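Local coordinates for acetate CoA-transferase subunit beta (Escherichia coli DH5[alpha], PDB 5DBN), which transfers coenzyme A from acetyl-CoA to acetoacetate and other short-chain carboxylates, through a covalent enzyme-CoA intermediate, in short-chain fatty acid degradation, at residues A77-S81 and A82-A86; L151-T155 and M156-A160; L192-V195 and R196-E200. All blocks are in the same frame, centred on the assembly; numbering follows the deposited sequence.

Contact 1. Residues A77-S81 and A82-A86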
loop_
_atom_site.group_PDB
_atom_site.type_symbol
_atom_site.label_atom_id
_atom_site.label_comp_id
_atom_site.label_asym_id
_atom_site.label_seq_id
_atom_site.Cartn_x
_atom_site.Cartn_y
_atom_site.Cartn_z
ATOM N N ALA B 77 -7.617 10.133 13.257
ATOM C CA ALA B 77 -7.340 9.973 11.833
ATOM C C ALA B 77 -7.932 8.673 11.304
ATOM O O ALA B 77 -7.850 7.633 11.956
ATOM C CB ALA B 77 -5.839 10.011 11.581
ATOM N N MET B 78 -8.531 8.753 10.119
ATOM C CA MET B 78 -9.110 7.593 9.453
ATOM C C MET B 78 -8.184 7.099 8.345
ATOM O O MET B 78 -7.493 7.889 7.707
ATOM C CB MET B 78 -10.483 7.947 8.878
ATOM C CG MET B 78 -11.489 8.427 9.920
ATOM S SD MET B 78 -11.982 7.128 11.074
ATOM C CE MET B 78 -12.449 8.085 12.512
ATOM N N PHE B 79 -8.182 5.788 8.117
ATOM C CA PHE B 79 -7.393 5.183 7.045
ATOM C C PHE B 79 -7.917 3.782 6.733
ATOM O O PHE B 79 -8.675 3.219 7.521
ATOM C CB PHE B 79 -5.915 5.135 7.436
ATOM C CG PHE B 79 -5.678 4.714 8.859
ATOM C CD1 PHE B 79 -5.742 3.380 9.225
ATOM C CD2 PHE B 79 -5.391 5.658 9.833
ATOM C CE1 PHE B 79 -5.525 2.993 10.534
ATOM C CE2 PHE B 79 -5.172 5.277 11.145
ATOM C CZ PHE B 79 -5.239 3.941 11.495
ATOM N N ASP B 80 -7.523 3.221 5.589
ATOM C CA ASP B 80 -8.014 1.896 5.198
ATOM C C ASP B 80 -7.261 0.786 5.929
ATOM O O ASP B 80 -6.351 1.047 6.715
ATOM C CB ASP B 80 -7.929 1.695 3.672
ATOM C CG ASP B 80 -6.513 1.776 3.127
ATOM O OD1 ASP B 80 -5.596 1.145 3.692
ATOM O OD2 ASP B 80 -6.325 2.460 2.100
ATOM N N SER B 81 -7.656 -0.453 5.663
ATOM C CA SER B 81 -7.131 -1.605 6.387
ATOM C C SER B 81 -5.676 -1.920 6.041
ATOM O O SER B 81 -4.929 -2.418 6.883
ATOM C CB SER B 81 -8.001 -2.832 6.112
ATOM O OG SER B 81 -9.345 -2.591 6.492
ATOM N N ALA B 82 -5.279 -1.656 4.800
ATOM C CA ALA B 82 -3.895 -1.874 4.390
ATOM C C ALA B 82 -2.970 -0.970 5.193
ATOM O O ALA B 82 -1.930 -1.406 5.683
ATOM C CB ALA B 82 -3.727 -1.624 2.906
ATOM N N MET B 83 -3.353 0.295 5.306
ATOM C CA MET B 83 -2.622 1.253 6.123
ATOM C C MET B 83 -2.638 0.834 7.590
ATOM O O MET B 83 -1.624 0.928 8.282
ATOM C CB MET B 83 -3.221 2.654 5.970
ATOM C CG MET B 83 -2.541 3.718 6.818
ATOM S SD MET B 83 -0.781 3.844 6.463
ATOM C CE MET B 83 -0.334 5.254 7.471
ATOM N N SER B 84 -3.798 0.381 8.056
ATOM C CA SER B 84 -3.955 -0.042 9.442
ATOM C C SER B 84 -2.937 -1.110 9.817
ATOM O O SER B 84 -2.237 -0.990 10.823
ATOM C CB SER B 84 -5.369 -0.571 9.687
ATOM O OG SER B 84 -5.535 -0.970 11.037
ATOM N N PHE B 85 -2.864 -2.160 9.009
ATOM C CA PHE B 85 -1.965 -3.265 9.297
ATOM C C PHE B 85 -0.555 -2.999 8.783
ATOM O O PHE B 85 0.369 -3.744 9.094
ATOM C CB PHE B 85 -2.534 -4.564 8.730
ATOM C CG PHE B 85 -3.655 -5.119 9.561
ATOM C CD1 PHE B 85 -4.961 -4.713 9.346
ATOM C CD2 PHE B 85 -3.394 -6.009 10.591
ATOM C CE1 PHE B 85 -5.992 -5.205 10.124
ATOM C CE2 PHE B 85 -4.420 -6.503 11.373
ATOM C CZ PHE B 85 -5.721 -6.100 11.139
ATOM N N ALA B 86 -0.392 -1.950 7.984
ATOM C CA ALA B 86 0.938 -1.415 7.716
ATOM C C ALA B 86 1.490 -0.808 9.007
ATOM O O ALA B 86 2.659 -1.002 9.346
ATOM C CB ALA B 86 0.902 -0.384 6.602
#
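Phe-79 lies against the first turn of helix 81-89 and meets Met-83 and Ser-84. Its CB touches CG of Met-83 at 3.7 Å. The ring carbon CG is still close to that same methylene. Further out, CD1 nears the backbone N and CA of Ser-84. CE1 then comes to 3.6 Å from CA of Ser-84, in an oblique approach. CB of Ser-84 sits at the ring edge, in the plane of the ring. The first torsion makes this possible: CG of Phe-79 lies between its own backbone N and carbonyl carbon (chi1 42°), which turns the ring to the helix. The side chains of Phe-79 and Met-83 cross at about a right angle. The hydroxyl of Ser-84 has its polar partners elsewhere, bonding to Glu-46 O and Gln-44 NE2.

The next residue, Asp-80, is the N-cap of the helix. Its OD1 accepts the N-H of Met-83 at 2.9 Å. The bond is nearly straight, 173° at the hydrogen, and N comes in close to the line of the C-O bond. The carboxylate thus satisfies an N-H of the first turn, where no earlier helix carbonyl is available. Its negative charge probably also suits the helix N terminus. The main chain adds two bonds: Ser-84 N to Asp-80 O, 3.0 Å, and Phe-85 N to Ser-81 O, also 3.0 Å. The same Ser-81 O lies in plane at the edge of the Phe-85 ring, 3.4 Å from CD1. The side chain of Phe-85 is about 4 Å from that of Glu-46, the predicted active-site residue. Ser-81 also packs on an aromatic side chain of a neighbouring subunit.

Contact 2. Residues L151-T155 and M156-A160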
loop_
_atom_site.group_PDB
_atom_site.type_symbol
_atom_site.label_atom_id
_atom_site.label_comp_id
_atom_site.label_asym_id
_atom_site.label_seq_id
_atom_site.Cartn_x
_atom_site.Cartn_y
_atom_site.Cartn_z
ATOM N N LEU B 151 1.920 -22.696 30.477
ATOM C CA LEU B 151 2.416 -24.065 30.305
ATOM C C LEU B 151 3.861 -24.157 29.816
ATOM O O LEU B 151 4.497 -23.148 29.530
ATOM C CB LEU B 151 1.511 -24.809 29.320
ATOM C CG LEU B 151 0.011 -24.743 29.620
ATOM C CD1 LEU B 151 -0.785 -25.381 28.491
ATOM C CD2 LEU B 151 -0.306 -25.405 30.955
ATOM N N ARG B 152 4.379 -25.379 29.738
ATOM C CA ARG B 152 5.683 -25.622 29.129
ATOM C C ARG B 152 5.600 -25.445 27.621
ATOM O O ARG B 152 6.516 -24.924 26.990
ATOM C CB ARG B 152 6.191 -27.024 29.463
ATOM C CG ARG B 152 6.582 -27.208 30.917
ATOM C CD ARG B 152 7.079 -28.617 31.178
ATOM N NE ARG B 152 7.529 -28.786 32.556
ATOM C CZ ARG B 152 8.118 -29.882 33.024
ATOM N NH1 ARG B 152 8.326 -30.921 32.227
ATOM N NH2 ARG B 152 8.501 -29.940 34.293
ATOM N N ARG B 153 4.487 -25.896 27.054
ATOM C CA ARG B 153 4.241 -25.788 25.625
ATOM C C ARG B 153 2.742 -25.708 25.396
ATOM O O ARG B 153 1.989 -26.529 25.919
ATOM C CB ARG B 153 4.837 -26.984 24.878
ATOM C CG ARG B 153 4.562 -27.004 23.375
ATOM C CD ARG B 153 5.082 -25.751 22.684
ATOM N NE ARG B 153 5.046 -25.856 21.224
ATOM C CZ ARG B 153 3.996 -25.556 20.464
ATOM N NH1 ARG B 153 2.864 -25.125 21.007
ATOM N NH2 ARG B 153 4.078 -25.688 19.147
ATOM N N CYS B 154 2.309 -24.716 24.624
ATOM C CA CYS B 154 0.894 -24.555 24.320
ATOM C C CYS B 154 0.366 -25.815 23.643
ATOM O O CYS B 154 1.022 -26.370 22.763
ATOM C CB CYS B 154 0.669 -23.338 23.422
ATOM S SG CYS B 154 1.025 -21.747 24.206
ATOM N N THR B 155 -0.812 -26.267 24.062
ATOM C CA THR B 155 -1.436 -27.438 23.454
ATOM C C THR B 155 -2.474 -26.985 22.432
ATOM O O THR B 155 -2.828 -27.731 21.522
ATOM C CB THR B 155 -2.095 -28.356 24.513
ATOM O OG1 THR B 155 -2.555 -29.563 23.890
ATOM C CG2 THR B 155 -3.257 -27.660 25.196
ATOM N N MET B 156 -2.955 -25.755 22.592
ATOM C CA MET B 156 -3.912 -25.176 21.658
ATOM C C MET B 156 -3.173 -24.535 20.482
ATOM O O MET B 156 -1.987 -24.223 20.595
ATOM C CB MET B 156 -4.792 -24.141 22.358
ATOM C CG MET B 156 -5.588 -24.692 23.529
ATOM S SD MET B 156 -6.653 -23.442 24.279
ATOM C CE MET B 156 -7.361 -24.366 25.637
ATOM N N PRO B 157 -3.871 -24.337 19.350
ATOM C CA PRO B 157 -3.243 -23.730 18.169
ATOM C C PRO B 157 -2.650 -22.351 18.450
ATOM O O PRO B 157 -3.318 -21.484 19.019
ATOM C CB PRO B 157 -4.400 -23.633 17.168
ATOM C CG PRO B 157 -5.362 -24.683 17.597
ATOM C CD PRO B 157 -5.267 -24.729 19.087
ATOM N N LEU B 158 -1.399 -22.157 18.050
ATOM C CA LEU B 158 -0.691 -20.918 18.338
ATOM C C LEU B 158 -1.241 -19.735 17.552
ATOM O O LEU B 158 -1.678 -19.877 16.411
ATOM C CB LEU B 158 0.799 -21.069 18.029
ATOM C CG LEU B 158 1.579 -22.133 18.798
ATOM C CD1 LEU B 158 3.043 -22.100 18.393
ATOM C CD2 LEU B 158 1.439 -21.936 20.294
ATOM N N THR B 159 -1.230 -18.573 18.191
ATOM C CA THR B 159 -1.449 -17.308 17.508
ATOM C C THR B 159 -0.129 -16.884 16.876
ATOM O O THR B 159 -0.090 -16.352 15.767
ATOM C CB THR B 159 -1.949 -16.220 18.474
ATOM O OG1 THR B 159 -3.172 -16.647 19.083
ATOM C CG2 THR B 159 -2.176 -14.904 17.745
ATOM N N ALA B 160 0.953 -17.129 17.607
ATOM C CA ALA B 160 2.298 -16.845 17.134
ATOM C C ALA B 160 3.312 -17.567 18.009
ATOM O O ALA B 160 2.965 -18.077 19.073
ATOM C CB ALA B 160 2.563 -15.354 17.140
#
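Leu-158 and Arg-153 meet because of how each chain is turned. In Leu-158, CG is anti to the carbonyl carbon (chi1 -61°), and both methyls reach back to the earlier residues. In Arg-153, the chain bends at chi2 (58°), which brings the guanidinium round to the leucine. The two side chains cross at about a right angle. All this happens in the irregular loop between strand 150-151 and strand 166-168. Within it, Thr-159 and Ala-160 both face Leu-109, a classic beta bulge.

The CD2 methyl of Leu-158 makes the closest approaches. It lies 3.5 Å from CB of Cys-154, an apolar contact, and 3.9 Å from the sulfur SG. It is also 3.6 Å from NH1 of Arg-153, approaching the guanidinium obliquely. The other methyl, CD1, is 3.8 Å from NH2 of the same arginine. An alanine in place of Leu-158 removes both methyls, which would probably open a gap beside Cys-154 and set the Arg-153 guanidinium freer to turn.

The loop backbone is held by side chains of strand 102-104. Asp-104 OD2 accepts from Cys-154 N, and Gln-102 OE1 accepts from both Thr-155 N and Met-156 N. Asp-104 also touches the side chain of Arg-153.

Thr-155 and Met-156 are adjacent, and their side chains meet at an oblique angle. There the methyl CG2 of Thr-155 lies 4.1 Å from CG of Met-156.

Contact 3. Residues L192-V195 and R196-E200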
loop_
_atom_site.group_PDB
_atom_site.type_symbol
_atom_site.label_atom_id
_atom_site.label_comp_id
_atom_site.label_asym_id
_atom_site.label_seq_id
_atom_site.Cartn_x
_atom_site.Cartn_y
_atom_site.Cartn_z
ATOM N N LEU B 192 5.369 -17.114 46.327
ATOM C CA LEU B 192 6.053 -17.787 45.228
ATOM C C LEU B 192 5.604 -19.234 45.042
ATOM O O LEU B 192 5.535 -19.726 43.916
ATOM C CB LEU B 192 7.565 -17.756 45.459
ATOM C CG LEU B 192 8.422 -18.488 44.422
ATOM C CD1 LEU B 192 8.187 -17.937 43.023
ATOM C CD2 LEU B 192 9.890 -18.403 44.796
ATOM N N ALA B 193 5.313 -19.917 46.143
ATOM C CA ALA B 193 4.938 -21.327 46.085
ATOM C C ALA B 193 3.587 -21.535 45.406
ATOM O O ALA B 193 3.399 -22.509 44.678
ATOM C CB ALA B 193 4.915 -21.919 47.481
ATOM N N THR B 194 2.651 -20.622 45.647
ATOM C CA THR B 194 1.333 -20.703 45.027
ATOM C C THR B 194 1.442 -20.507 43.517
ATOM O O THR B 194 0.816 -21.230 42.742
ATOM C CB THR B 194 0.364 -19.657 45.605
ATOM O OG1 THR B 194 0.356 -19.744 47.035
ATOM C CG2 THR B 194 -1.049 -19.886 45.078
ATOM N N VAL B 195 2.237 -19.521 43.111
ATOM C CA VAL B 195 2.465 -19.246 41.697
ATOM C C VAL B 195 3.124 -20.452 41.037
ATOM O O VAL B 195 2.723 -20.873 39.952
ATOM C CB VAL B 195 3.348 -17.990 41.491
ATOM C CG1 VAL B 195 3.654 -17.774 40.011
ATOM C CG2 VAL B 195 2.672 -16.761 42.077
ATOM N N ARG B 196 4.132 -21.004 41.704
ATOM C CA ARG B 196 4.828 -22.185 41.207
ATOM C C ARG B 196 3.842 -23.339 41.036
ATOM O O ARG B 196 3.843 -24.026 40.016
ATOM C CB ARG B 196 5.951 -22.588 42.166
ATOM C CG ARG B 196 7.015 -23.462 41.535
ATOM C CD ARG B 196 8.209 -22.641 41.077
ATOM N NE ARG B 196 9.041 -22.219 42.202
ATOM C CZ ARG B 196 10.201 -21.581 42.078
ATOM N NH1 ARG B 196 10.677 -21.282 40.875
ATOM N NH2 ARG B 196 10.887 -21.241 43.163
ATOM N N ALA B 197 2.998 -23.536 42.043
ATOM C CA ALA B 197 1.995 -24.596 42.029
ATOM C C ALA B 197 0.977 -24.389 40.907
ATOM O O ALA B 197 0.511 -25.348 40.294
ATOM C CB ALA B 197 1.288 -24.669 43.374
ATOM N N LYS B 198 0.628 -23.133 40.650
ATOM C CA LYS B 198 -0.391 -22.803 39.658
ATOM C C LYS B 198 0.202 -22.567 38.265
ATOM O O LYS B 198 -0.509 -22.164 37.345
ATOM C CB LYS B 198 -1.159 -21.557 40.108
ATOM C CG LYS B 198 -2.095 -21.783 41.287
ATOM C CD LYS B 198 -2.805 -20.493 41.678
ATOM C CE LYS B 198 -3.991 -20.751 42.593
ATOM N NZ LYS B 198 -4.528 -19.497 43.192
ATOM N N THR B 199 1.497 -22.840 38.115
ATOM C CA THR B 199 2.207 -22.624 36.852
ATOM C C THR B 199 3.024 -23.844 36.425
ATOM O O THR B 199 3.855 -24.339 37.189
ATOM C CB THR B 199 3.150 -21.403 36.947
ATOM O OG1 THR B 199 2.410 -20.255 37.383
ATOM C CG2 THR B 199 3.801 -21.104 35.600
ATOM N N GLU B 200 2.789 -24.324 35.205
ATOM C CA GLU B 200 3.534 -25.466 34.673
ATOM C C GLU B 200 4.793 -25.012 33.943
ATOM O O GLU B 200 5.728 -25.793 33.762
ATOM C CB GLU B 200 2.676 -26.292 33.713
ATOM C CG GLU B 200 1.617 -27.147 34.377
ATOM C CD GLU B 200 0.901 -28.053 33.391
ATOM O OE1 GLU B 200 1.405 -28.228 32.260
ATOM O OE2 GLU B 200 -0.168 -28.588 33.750
#
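Helix 192-197 is the connecting helix of a beta-alpha-beta unit, between strand 180-186 and strand 204-205. Three main-chain bonds run along it. Arg-196 N bonds to Leu-192 O at 2.9 Å, and Ala-197 N to Ala-193 O follows. Lys-198 N to Thr-194 O, 2.8 Å, comes next. Lys-198 is the first residue to leave helical angles. Thr-199 N then makes a shorter-reach bond to Arg-196 O.

The carbonyl of Val-195 is taken by a side chain. OG1 of Thr-199 donates to Val-195 O at 2.7 Å, with the hydroxyl oxygen 31° off the carbonyl plane. OG1 lies anti to its own carbonyl carbon (chi1 -54°), which points it back at the helix. The same OG1 is hydrogen-bonded to His-141 NE2, so one hydroxyl joins the helix end to a neighbouring loop.

Side chains also pair one turn apart. Leu-192 lies over one face of the Arg-196 guanidinium, its CD1 4.2 Å above the centre. Its CD2 comes to 3.4 Å from NH2. Thr-194 and Lys-198 run side by side, with CG2 of the threonine 3.9 Å from CD of the extended lysine.

Leu-192 also packs on Leu-183, Ile-186 and Val-205. It thus ties the helix to both parallel neighbouring strands, as the helix of a beta-alpha-beta crossover does.

In the fold
From the N terminus, contact 1 comes first, where strand 76-78 turns into helix 81-89. Contact 2 follows much later, in the loop after strand 150-151, and ties that loop to strand 102-104. Contact 3 is last, in the helix between strands 180-186 and 204-205. The three are in series: none nests in or crosses another, and each closes a short local turn or loop. Contacts 1 and 3 lie on opposite sides of the chain's centre, their centres about 42 Å apart. Contacts 2 and 3 do meet: CG of Arg-152 packs 3.3 Å from O of Glu-200, joining the loop to the chain beyond the helix.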